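Local structure of centromeric protein-C, isoform A (Drosophila melanogaster, 6O2K) at the interface of chains A and B. The protein is a centromeric kinetochore protein, probably acting as an adaptor between chromatin and other proteins, whose C-terminal cupin domain forms a dimer. Numbering follows the deposited sequence. Chains: chain A/B, Centromeric protein-C, isoform A.

The interface of chains A and B. Residues chain A 88, 114, 116; chain B 40, 56, 64, 66, 138.
B:Tyr56 reaches over the two-fold dimer interface and donates its phenol OH to the backbone O of A:Gly114 at 2.7 Å. The C=O...OH angle of 140°, with the donor in the carbonyl plane, places the hydroxyl on a lone pair of that oxygen. The same OH is also hydrogen-bonded within chain B to the OH of B:Tyr66, which lies in plane at the rim of the B:Tyr56 ring; bonds to both partners are likely to fix where the phenol end sits, while the A:Met116 contact on one face bears on the ring's turn. A:Met116 supplies that apolar contact: its CG sits 3.8 Å above the B:Tyr56 ring plane, displaced toward the rim, the two side chains crossing at a slant. Its chi1 of 62° sets CG between the backbone N and the carbonyl carbon, over the ring, and SD beyond it lies 3.6 Å from CD2 of B:Leu64, as these two side chains run past each other in opposite directions. A:Leu88, on strand 85-89, meets B:Tyr56 nearly at a right angle, its CD1 lying 3.9 Å from CE2. CD1 of A:Leu88 also packs 3.8 Å from CD2 of B:Leu64. Tip to tip with A:Leu88 comes B:Met138, whose CE ends 3.9 Å from CD1. A phenylalanine in place of B:Tyr56 would probably keep much of the packing against A:Met116 but leave the A:Gly114 carbonyl without its partner across the interface and deprive the B:Tyr66 hydroxyl of this mate. With its symmetry twin, this patch joins a directed hydrogen bond to interlocked apolar side chains, helping hold the two cupin domains together as the CENP-C dimer.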
ATOM      1  N   LEU A  88      -2.931  -6.367   1.128  1.00 13.41           N
ATOM      2  CA  LEU A  88      -3.260  -5.566  -0.051  1.00 17.13           C
ATOM      3  C   LEU A  88      -2.391  -6.000  -1.225  1.00 18.74           C
ATOM      4  O   LEU A  88      -1.161  -5.972  -1.129  1.00 19.92           O
ATOM      5  CB  LEU A  88      -3.057  -4.069   0.241  1.00 18.55           C
ATOM      6  CG  LEU A  88      -3.410  -3.041  -0.843  1.00 23.78           C
ATOM      7  CD1 LEU A  88      -3.900  -1.757  -0.221  1.00 26.08           C
ATOM      8  CD2 LEU A  88      -2.196  -2.762  -1.725  1.00 24.17           C
ATOM      9  N   GLY A 114      -4.484  -4.106  -6.100  1.00 23.80           N
ATOM     10  CA  GLY A 114      -5.236  -3.041  -5.472  1.00 21.78           C
ATOM     11  C   GLY A 114      -6.329  -3.494  -4.524  1.00 20.47           C
ATOM     12  O   GLY A 114      -6.830  -2.671  -3.745  1.00 20.48           O
ATOM     13  N   MET A 116      -7.875  -5.470  -1.221  1.00 15.84           N
ATOM     14  CA  MET A 116      -7.383  -5.779   0.116  1.00 15.83           C
ATOM     15  C   MET A 116      -8.409  -6.615   0.864  1.00 16.99           C
ATOM     16  O   MET A 116      -9.585  -6.702   0.489  1.00 18.02           O
ATOM     17  CB  MET A 116      -7.067  -4.512   0.942  1.00 19.08           C
ATOM     18  CG  MET A 116      -8.286  -3.643   1.174  1.00 24.93           C
ATOM     19  SD  MET A 116      -8.146  -2.713   2.696  1.00 38.82           S
ATOM     20  CE  MET A 116      -8.096  -4.067   3.872  1.00 30.95           C
TER
ATOM     21  N   ALA B  40     -10.436  -2.589  -5.049  1.00 24.71           N
ATOM     22  CA  ALA B  40     -10.092  -1.294  -5.631  1.00 22.06           C
ATOM     23  C   ALA B  40     -11.207  -0.787  -6.538  1.00 20.49           C
ATOM     24  O   ALA B  40     -11.374   0.430  -6.710  1.00 21.50           O
ATOM     25  CB  ALA B  40      -8.780  -1.387  -6.414  1.00 23.19           C
ATOM     26  N   TYR B  56     -10.494   2.883   1.205  1.00 23.99           N
ATOM     27  CA  TYR B  56     -11.123   1.573   1.218  1.00 20.48           C
ATOM     28  C   TYR B  56     -12.227   1.543   2.264  1.00 23.41           C
ATOM     29  O   TYR B  56     -12.068   2.049   3.382  1.00 21.11           O
ATOM     30  CB  TYR B  56     -10.092   0.479   1.513  1.00 15.93           C
ATOM     31  CG  TYR B  56      -9.081   0.276   0.404  1.00 20.71           C
ATOM     32  CD1 TYR B  56      -9.379  -0.532  -0.696  1.00 20.13           C
ATOM     33  CD2 TYR B  56      -7.823   0.869   0.463  1.00 22.01           C
ATOM     34  CE1 TYR B  56      -8.454  -0.728  -1.708  1.00 19.14           C
ATOM     35  CE2 TYR B  56      -6.891   0.669  -0.542  1.00 21.28           C
ATOM     36  CZ  TYR B  56      -7.217  -0.126  -1.627  1.00 22.09           C
ATOM     37  OH  TYR B  56      -6.293  -0.322  -2.634  1.00 18.53           O
ATOM     38  N   LEU B  64      -7.228   3.268   5.581  1.00 15.94           N
ATOM     39  CA  LEU B  64      -6.317   2.947   4.488  1.00 14.12           C
ATOM     40  C   LEU B  64      -6.885   3.549   3.209  1.00 17.61           C
ATOM     41  O   LEU B  64      -8.015   3.228   2.834  1.00 19.70           O
ATOM     42  CB  LEU B  64      -6.148   1.433   4.353  1.00 15.91           C
ATOM     43  CG  LEU B  64      -5.181   0.950   3.283  1.00 24.67           C
ATOM     44  CD1 LEU B  64      -3.783   1.329   3.664  1.00 25.40           C
ATOM     45  CD2 LEU B  64      -5.294  -0.570   3.121  1.00 27.03           C
ATOM     46  N   TYR B  66      -6.034   6.626  -0.359  1.00 17.77           N
ATOM     47  CA  TYR B  66      -5.142   7.315  -1.281  1.00 19.83           C
ATOM     48  C   TYR B  66      -5.448   8.801  -1.287  1.00 20.85           C
ATOM     49  O   TYR B  66      -6.616   9.209  -1.214  1.00 21.95           O
ATOM     50  CB  TYR B  66      -5.272   6.776  -2.723  1.00 21.38           C
ATOM     51  CG  TYR B  66      -4.954   5.303  -2.830  1.00 19.94           C
ATOM     52  CD1 TYR B  66      -3.646   4.862  -2.930  1.00 19.64           C
ATOM     53  CD2 TYR B  66      -5.976   4.354  -2.819  1.00 18.80           C
ATOM     54  CE1 TYR B  66      -3.352   3.491  -3.009  1.00 20.69           C
ATOM     55  CE2 TYR B  66      -5.704   3.005  -2.910  1.00 19.12           C
ATOM     56  CZ  TYR B  66      -4.390   2.577  -2.998  1.00 19.82           C
ATOM     57  OH  TYR B  66      -4.142   1.223  -3.071  1.00 17.30           O
ATOM     58  N   MET B 138      -0.309   6.692  -0.655  1.00 14.79           N
ATOM     59  CA  MET B 138      -1.172   5.864   0.174  1.00 20.23           C
ATOM     60  C   MET B 138      -1.062   6.353   1.610  1.00 20.51           C
ATOM     61  O   MET B 138       0.042   6.597   2.108  1.00 22.45           O
ATOM     62  CB  MET B 138      -0.772   4.387   0.080  1.00 17.51           C
ATOM     63  CG  MET B 138      -1.641   3.424   0.902  1.00 19.29           C
ATOM     64  SD  MET B 138      -0.990   1.704   0.887  1.00 22.59           S
ATOM     65  CE  MET B 138      -1.388   1.172  -0.791  1.00 21.02           C
TER